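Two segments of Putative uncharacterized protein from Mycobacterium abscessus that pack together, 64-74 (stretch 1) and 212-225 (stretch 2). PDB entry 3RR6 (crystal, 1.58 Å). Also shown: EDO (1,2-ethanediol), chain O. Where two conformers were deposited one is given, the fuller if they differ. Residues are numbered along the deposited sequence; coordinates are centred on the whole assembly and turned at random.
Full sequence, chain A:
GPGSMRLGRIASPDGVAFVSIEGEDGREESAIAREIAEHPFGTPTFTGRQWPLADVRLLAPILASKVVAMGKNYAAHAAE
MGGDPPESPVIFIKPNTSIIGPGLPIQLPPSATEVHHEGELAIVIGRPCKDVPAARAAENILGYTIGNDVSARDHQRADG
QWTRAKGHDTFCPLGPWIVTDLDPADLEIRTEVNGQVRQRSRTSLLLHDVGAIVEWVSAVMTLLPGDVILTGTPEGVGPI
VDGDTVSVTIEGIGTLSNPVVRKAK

Stretch 1 (64-74) ASKVVAMGKNY
Stretch 2 212-225: AIVEWVSAVMTLLP

A helix, begun earlier in the chain and running from Ala212 through Ser218, and the extended segment after it pack against a strand that includes Val68 to Met70, with its flanking loops, burying 431 Å². The two run in opposite directions: CA atoms pair Met70 with Ile213 (8.1 Å), Val68 with Val217 (8.0 Å) and Ser65 with Leu224 (7.2 Å). Ile213 (chi1 m, chi2 t) opens the contact, its CG2 4.1 Å from CG of Met70, whose m, m, m side chain folds back, and its CD1 3.6 Å from ND2 of Asn73. One turn on, Val217 (t) sets CG1 4.0 Å from CG1 of Val68 (t); branched and apolar, both suit this buried site. Strand alternation turns Ala69 away. Helical backbone bonds weaken at Val220 (N to Trp216 O, 3.5 Å, weak), but Met221 N still reaches Val217 O (3.0 Å); Met221 then turns extended (phi/psi -135/145). Its p, t, p side chain brings SD 3.9 Å from Val68 CG2 and 3.6 Å from Lys66 CE. Lys66 (p, t, t, m) donates from NZ to Thr222 O (2.9 Å), the sole direct hydrogen bond across. Leu223 (m, t) lends CD2, 4.2 Å from Lys66 CE. Exposed Leu224 (m, t) places CD1 3.8 Å from Ser65 OG. A water accepts from Ser65 N (2.9 Å) and donates to Pro225 O (2.7 Å).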

ATOM      1  N   ALA A  64      -8.516  -2.594   6.875  1.00 15.60           N
ATOM      2  CA  ALA A  64      -7.655  -3.779   6.958  1.00 14.37           C
ATOM      3  C   ALA A  64      -7.536  -4.272   8.378  1.00 14.43           C
ATOM      4  O   ALA A  64      -7.355  -3.470   9.294  1.00 15.10           O
ATOM      5  CB  ALA A  64      -6.243  -3.443   6.425  1.00 13.94           C
ATOM      6  N   SER A  65      -7.616  -5.584   8.575  1.00 14.14           N
ATOM      7  CA  SER A  65      -7.392  -6.138   9.916  1.00 14.52           C
ATOM      8  C   SER A  65      -5.909  -6.101  10.280  1.00 14.34           C
ATOM      9  O   SER A  65      -5.561  -5.902  11.440  1.00 15.05           O
ATOM     10  CB  SER A  65      -7.972  -7.547  10.066  1.00 14.91           C
ATOM     11  OG  SER A  65      -7.082  -8.558   9.644  1.00 16.94           O
ATOM     12  N   LYS A  66      -5.040  -6.274   9.285  1.00 13.94           N
ATOM     13  CA  LYS A  66      -3.603  -6.195   9.475  1.00 13.21           C
ATOM     14  C   LYS A  66      -2.951  -5.793   8.168  1.00 12.21           C
ATOM     15  O   LYS A  66      -3.556  -5.944   7.098  1.00 12.46           O
ATOM     16  CB  LYS A  66      -3.023  -7.521   9.980  1.00 13.77           C
ATOM     17  CG  LYS A  66      -3.239  -8.724   9.063  1.00 13.44           C
ATOM     18  CD  LYS A  66      -2.646  -9.991   9.683  1.00 14.10           C
ATOM     19  CE  LYS A  66      -3.062 -11.285   8.991  1.00 14.38           C
ATOM     20  NZ  LYS A  66      -4.532 -11.550   9.013  1.00 15.00           N
ATOM     21  N   VAL A  67      -1.740  -5.259   8.286  1.00 11.93           N
ATOM     22  CA  VAL A  67      -0.880  -4.940   7.155  1.00 11.57           C
ATOM     23  C   VAL A  67       0.368  -5.804   7.309  1.00 11.50           C
ATOM     24  O   VAL A  67       1.066  -5.733   8.325  1.00 11.82           O
ATOM     25  CB  VAL A  67      -0.467  -3.447   7.118  1.00 11.80           C
ATOM     26  CG1 VAL A  67       0.484  -3.178   5.961  1.00 13.25           C
ATOM     27  CG2 VAL A  67      -1.707  -2.545   7.056  1.00 13.02           C
ATOM     28  N   VAL A  68       0.628  -6.650   6.320  1.00 10.87           N
ATOM     29  CA  VAL A  68       1.847  -7.441   6.285  1.00 11.87           C
ATOM     30  C   VAL A  68       2.725  -6.788   5.230  1.00 12.77           C
ATOM     31  O   VAL A  68       2.219  -6.239   4.252  1.00 14.02           O
ATOM     32  CB  VAL A  68       1.543  -8.919   5.938  1.00 11.33           C
ATOM     33  CG1 VAL A  68       2.814  -9.771   5.995  1.00 13.17           C
ATOM     34  CG2 VAL A  68       0.482  -9.480   6.882  1.00 13.66           C
ATOM     35  N   ALA A  69       4.032  -6.785   5.451  1.00 13.22           N
ATOM     36  CA  ALA A  69       4.951  -6.125   4.533  1.00 12.93           C
ATOM     37  C   ALA A  69       6.195  -6.961   4.297  1.00 13.58           C
ATOM     38  O   ALA A  69       6.662  -7.675   5.187  1.00 13.67           O
ATOM     39  CB  ALA A  69       5.338  -4.745   5.057  1.00 13.94           C
ATOM     40  N   MET A  70       6.689  -6.885   3.064  1.00 14.22           N
ATOM     41  CA  MET A  70       7.950  -7.509   2.676  1.00 14.81           C
ATOM     42  C   MET A  70       9.123  -6.571   2.929  1.00 16.47           C
ATOM     43  O   MET A  70       9.019  -5.370   2.703  1.00 17.10           O
ATOM     44  CB  MET A  70       7.924  -7.807   1.177  1.00 14.63           C
ATOM     45  CG  MET A  70       6.943  -8.888   0.754  1.00 15.36           C
ATOM     46  SD  MET A  70       7.526 -10.550   1.096  1.00 16.71           S
ATOM     47  CE  MET A  70       8.888 -10.624  -0.094  1.00 16.71           C
ATOM     48  N   GLY A  71      10.255  -7.122   3.339  1.00 17.29           N
ATOM     49  CA  GLY A  71      11.504  -6.348   3.297  1.00 18.66           C
ATOM     50  C   GLY A  71      11.977  -6.237   1.854  1.00 19.36           C
ATOM     51  O   GLY A  71      11.782  -7.154   1.085  1.00 21.17           O
ATOM     52  N   LYS A  72      12.593  -5.112   1.497  0.50 19.72           N
ATOM     53  CA  LYS A  72      13.330  -4.995   0.231  0.50 19.46           C
ATOM     54  C   LYS A  72      12.562  -5.571  -0.989  0.50 18.63           C
ATOM     55  O   LYS A  72      11.582  -4.968  -1.416  0.50 19.14           O
ATOM     56  CB  LYS A  72      14.723  -5.608   0.412  0.50 20.23           C
ATOM     57  CG  LYS A  72      15.512  -4.929   1.542  0.50 20.83           C
ATOM     58  CD  LYS A  72      16.886  -5.545   1.748  0.50 22.35           C
ATOM     59  CE  LYS A  72      17.601  -4.899   2.924  0.50 23.80           C
ATOM     60  NZ  LYS A  72      16.882  -5.142   4.200  0.50 24.42           N
ATOM     61  N   ASN A  73      13.017  -6.694  -1.557  1.00 17.25           N
ATOM     62  CA  ASN A  73      12.281  -7.460  -2.596  1.00 15.59           C
ATOM     63  C   ASN A  73      12.346  -6.966  -4.047  1.00 15.14           C
ATOM     64  O   ASN A  73      11.550  -7.405  -4.880  1.00 14.54           O
ATOM     65  CB  ASN A  73      10.799  -7.688  -2.209  1.00 14.71           C
ATOM     66  CG  ASN A  73      10.169  -8.861  -2.953  1.00 14.11           C
ATOM     67  OD1 ASN A  73      10.834  -9.874  -3.200  1.00 15.35           O
ATOM     68  ND2 ASN A  73       8.883  -8.733  -3.301  1.00 13.25           N
ATOM     69  N   TYR A  74      13.289  -6.078  -4.350  1.00 14.77           N
ATOM     70  CA  TYR A  74      13.523  -5.643  -5.727  1.00 14.55           C
ATOM     71  C   TYR A  74      14.930  -5.970  -6.201  1.00 15.64           C
ATOM     72  O   TYR A  74      15.916  -5.711  -5.494  1.00 15.95           O
ATOM     73  CB  TYR A  74      13.321  -4.132  -5.855  1.00 14.32           C
ATOM     74  CG  TYR A  74      11.885  -3.711  -6.022  1.00 12.72           C
ATOM     75  CD1 TYR A  74      11.029  -3.638  -4.934  1.00 13.36           C
ATOM     76  CD2 TYR A  74      11.382  -3.394  -7.275  1.00 14.21           C
ATOM     77  CE1 TYR A  74       9.709  -3.251  -5.092  1.00 13.00           C
ATOM     78  CE2 TYR A  74      10.068  -3.007  -7.449  1.00 14.66           C
ATOM     79  CZ  TYR A  74       9.234  -2.931  -6.353  1.00 14.24           C
ATOM     80  OH  TYR A  74       7.928  -2.556  -6.508  1.00 14.20           O
ATOM     81  N   ALA A 212       4.025 -15.313  -5.328  1.00 11.87           N
ATOM     82  CA  ALA A 212       4.992 -15.861  -4.386  1.00 12.26           C
ATOM     83  C   ALA A 212       4.818 -15.248  -2.998  1.00 11.67           C
ATOM     84  O   ALA A 212       4.936 -15.937  -1.988  1.00 12.35           O
ATOM     85  CB  ALA A 212       6.411 -15.617  -4.902  1.00 12.51           C
ATOM     86  N   ILE A 213       4.529 -13.951  -2.963  1.00 11.66           N
ATOM     87  CA  ILE A 213       4.297 -13.240  -1.712  1.00 11.08           C
ATOM     88  C   ILE A 213       3.059 -13.767  -1.000  1.00 10.76           C
ATOM     89  O   ILE A 213       3.101 -14.053   0.190  1.00 11.40           O
ATOM     90  CB  ILE A 213       4.167 -11.723  -1.950  1.00 11.03           C
ATOM     91  CG1 ILE A 213       5.494 -11.151  -2.434  1.00 11.12           C
ATOM     92  CG2 ILE A 213       3.720 -10.995  -0.661  1.00 11.60           C
ATOM     93  CD1 ILE A 213       5.387  -9.718  -2.962  1.00 12.02           C
ATOM     94  N   VAL A 214       1.956 -13.887  -1.735  1.00 10.80           N
ATOM     95  CA  VAL A 214       0.712 -14.421  -1.145  1.00 11.22           C
ATOM     96  C   VAL A 214       0.922 -15.861  -0.682  1.00 11.31           C
ATOM     97  O   VAL A 214       0.464 -16.250   0.397  1.00 10.92           O
ATOM     98  CB  VAL A 214      -0.461 -14.292  -2.118  1.00 11.99           C
ATOM     99  CG1 VAL A 214      -1.696 -15.052  -1.610  1.00 12.38           C
ATOM    100  CG2 VAL A 214      -0.794 -12.820  -2.337  1.00 12.50           C
ATOM    101  N   GLU A 215       1.636 -16.663  -1.471  1.00 11.20           N
ATOM    102  CA  GLU A 215       1.959 -18.026  -1.050  1.00 12.05           C
ATOM    103  C   GLU A 215       2.729 -18.070   0.277  1.00 12.43           C
ATOM    104  O   GLU A 215       2.385 -18.836   1.186  1.00 12.67           O
ATOM    105  CB  GLU A 215       2.734 -18.776  -2.142  1.00 12.52           C
ATOM    106  CG  GLU A 215       2.979 -20.240  -1.825  1.00 14.28           C
ATOM    107  CD  GLU A 215       3.688 -20.978  -2.932  1.00 18.11           C
ATOM    108  OE1 GLU A 215       3.117 -21.111  -4.027  1.00 18.68           O
ATOM    109  OE2 GLU A 215       4.825 -21.443  -2.698  1.00 23.95           O
ATOM    110  N   TRP A 216       3.753 -17.234   0.398  1.00 11.40           N
ATOM    111  CA  TRP A 216       4.561 -17.212   1.617  1.00 11.39           C
ATOM    112  C   TRP A 216       3.747 -16.743   2.818  1.00 11.24           C
ATOM    113  O   TRP A 216       3.735 -17.409   3.865  1.00 11.17           O
ATOM    114  CB  TRP A 216       5.786 -16.316   1.427  1.00 11.52           C
ATOM    115  CG  TRP A 216       6.734 -16.294   2.580  1.00 11.58           C
ATOM    116  CD1 TRP A 216       6.748 -15.395   3.614  1.00 11.49           C
ATOM    117  CD2 TRP A 216       7.832 -17.188   2.813  1.00 11.62           C
ATOM    118  NE1 TRP A 216       7.779 -15.686   4.477  1.00 12.03           N
ATOM    119  CE2 TRP A 216       8.465 -16.774   4.005  1.00 12.06           C
ATOM    120  CE3 TRP A 216       8.347 -18.290   2.124  1.00 12.81           C
ATOM    121  CZ2 TRP A 216       9.580 -17.431   4.526  1.00 13.46           C
ATOM    122  CZ3 TRP A 216       9.451 -18.939   2.646  1.00 13.75           C
ATOM    123  CH2 TRP A 216      10.054 -18.507   3.839  1.00 13.66           C
ATOM    124  N   VAL A 217       3.082 -15.602   2.675  1.00 10.72           N
ATOM    125  CA  VAL A 217       2.362 -15.005   3.807  1.00 10.62           C
ATOM    126  C   VAL A 217       1.204 -15.910   4.236  1.00 11.35           C
ATOM    127  O   VAL A 217       1.010 -16.146   5.421  1.00 10.91           O
ATOM    128  CB  VAL A 217       1.874 -13.600   3.493  1.00 10.66           C
ATOM    129  CG1 VAL A 217       1.004 -13.063   4.661  1.00 11.29           C
ATOM    130  CG2 VAL A 217       3.055 -12.676   3.232  1.00 10.81           C
ATOM    131  N   SER A 218       0.440 -16.429   3.270  1.00 11.24           N
ATOM    132  CA  SER A 218      -0.722 -17.251   3.621  1.00 11.42           C
ATOM    133  C   SER A 218      -0.350 -18.641   4.130  1.00 12.15           C
ATOM    134  O   SER A 218      -1.194 -19.314   4.706  1.00 12.29           O
ATOM    135  CB  SER A 218      -1.699 -17.352   2.456  1.00 12.04           C
ATOM    136  OG  SER A 218      -1.204 -18.217   1.449  1.00 12.21           O
ATOM    137  N   ALA A 219       0.888 -19.089   3.924  1.00 12.11           N
ATOM    138  CA  ALA A 219       1.349 -20.325   4.545  1.00 12.44           C
ATOM    139  C   ALA A 219       1.567 -20.122   6.047  1.00 12.59           C
ATOM    140  O   ALA A 219       1.430 -21.061   6.837  1.00 14.09           O
ATOM    141  CB  ALA A 219       2.649 -20.801   3.882  1.00 13.07           C
ATOM    142  N   VAL A 220       1.919 -18.896   6.422  1.00 12.04           N
ATOM    143  CA  VAL A 220       2.132 -18.527   7.831  1.00 11.74           C
ATOM    144  C   VAL A 220       0.817 -18.249   8.539  1.00 11.54           C
ATOM    145  O   VAL A 220       0.525 -18.860   9.561  1.00 11.90           O
ATOM    146  CB  VAL A 220       3.021 -17.275   7.955  1.00 11.06           C
ATOM    147  CG1 VAL A 220       3.274 -16.931   9.422  1.00 11.70           C
ATOM    148  CG2 VAL A 220       4.350 -17.486   7.260  1.00 11.54           C
ATOM    149  N   MET A 221       0.023 -17.332   7.988  1.00 11.20           N
ATOM    150  CA  MET A 221      -1.138 -16.784   8.694  1.00 11.38           C
ATOM    151  C   MET A 221      -2.356 -16.714   7.791  1.00 11.20           C
ATOM    152  O   MET A 221      -2.244 -16.439   6.587  1.00 11.41           O
ATOM    153  CB  MET A 221      -0.825 -15.386   9.242  1.00 11.30           C
ATOM    154  CG  MET A 221      -0.409 -14.371   8.197  1.00 12.03           C
ATOM    155  SD  MET A 221       0.225 -12.841   8.931  1.00 13.75           S
ATOM    156  CE  MET A 221       1.843 -13.387   9.497  1.00 15.58           C
ATOM    157  N   THR A 222      -3.518 -16.945   8.385  1.00 11.27           N
ATOM    158  CA  THR A 222      -4.782 -16.706   7.703  1.00 12.03           C
ATOM    159  C   THR A 222      -4.888 -15.230   7.311  1.00 11.78           C
ATOM    160  O   THR A 222      -4.556 -14.328   8.090  1.00 11.88           O
ATOM    161  CB  THR A 222      -5.966 -17.101   8.589  1.00 12.30           C
ATOM    162  OG1 THR A 222      -5.989 -18.524   8.753  1.00 12.89           O
ATOM    163  CG2 THR A 222      -7.290 -16.653   7.977  1.00 13.36           C
ATOM    164  N   LEU A 223      -5.339 -14.995   6.078  1.00 12.45           N
ATOM    165  CA  LEU A 223      -5.582 -13.651   5.568  1.00 12.61           C
ATOM    166  C   LEU A 223      -7.092 -13.441   5.470  1.00 13.02           C
ATOM    167  O   LEU A 223      -7.839 -14.361   5.127  1.00 14.24           O
ATOM    168  CB  LEU A 223      -4.928 -13.469   4.208  1.00 13.09           C
ATOM    169  CG  LEU A 223      -3.393 -13.509   4.219  1.00 12.89           C
ATOM    170  CD1 LEU A 223      -2.836 -13.591   2.805  1.00 14.77           C
ATOM    171  CD2 LEU A 223      -2.838 -12.292   4.963  1.00 16.44           C
ATOM    172  N   LEU A 224      -7.533 -12.239   5.808  1.00 13.04           N
ATOM    173  CA  LEU A 224      -8.957 -11.895   5.820  1.00 13.89           C
ATOM    174  C   LEU A 224      -9.238 -10.860   4.727  1.00 13.40           C
ATOM    175  O   LEU A 224      -8.347 -10.107   4.352  1.00 12.90           O
ATOM    176  CB  LEU A 224      -9.330 -11.338   7.191  1.00 14.67           C
ATOM    177  CG  LEU A 224      -9.067 -12.301   8.356  1.00 17.92           C
ATOM    178  CD1 LEU A 224      -9.282 -11.617   9.704  1.00 22.26           C
ATOM    179  CD2 LEU A 224      -9.921 -13.566   8.218  1.00 20.83           C
ATOM    180  N   PRO A 225     -10.481 -10.814   4.218  1.00 13.59           N
ATOM    181  CA  PRO A 225     -10.811  -9.773   3.251  1.00 13.48           C
ATOM    182  C   PRO A 225     -10.518  -8.400   3.817  1.00 13.03           C
ATOM    183  O   PRO A 225     -10.911  -8.086   4.950  1.00 13.82           O
ATOM    184  CB  PRO A 225     -12.314  -9.966   3.018  1.00 14.10           C
ATOM    185  CG  PRO A 225     -12.557 -11.379   3.350  1.00 15.50           C
ATOM    186  CD  PRO A 225     -11.631 -11.688   4.489  1.00 14.26           C
TER
HETATM  187  C1  EDO O 275      15.280  -2.930  -2.968  1.00 29.06           C
HETATM  188  O1  EDO O 275      14.416  -3.994  -2.545  1.00 23.49           O
HETATM  189  C2  EDO O 275      16.698  -3.194  -2.506  1.00 28.65           C
HETATM  190  O2  EDO O 275      16.806  -2.999  -1.093  1.00 33.35           O
HETATM  191  O   HOH W   1      -9.331  -7.360   6.993  1.00 21.23           O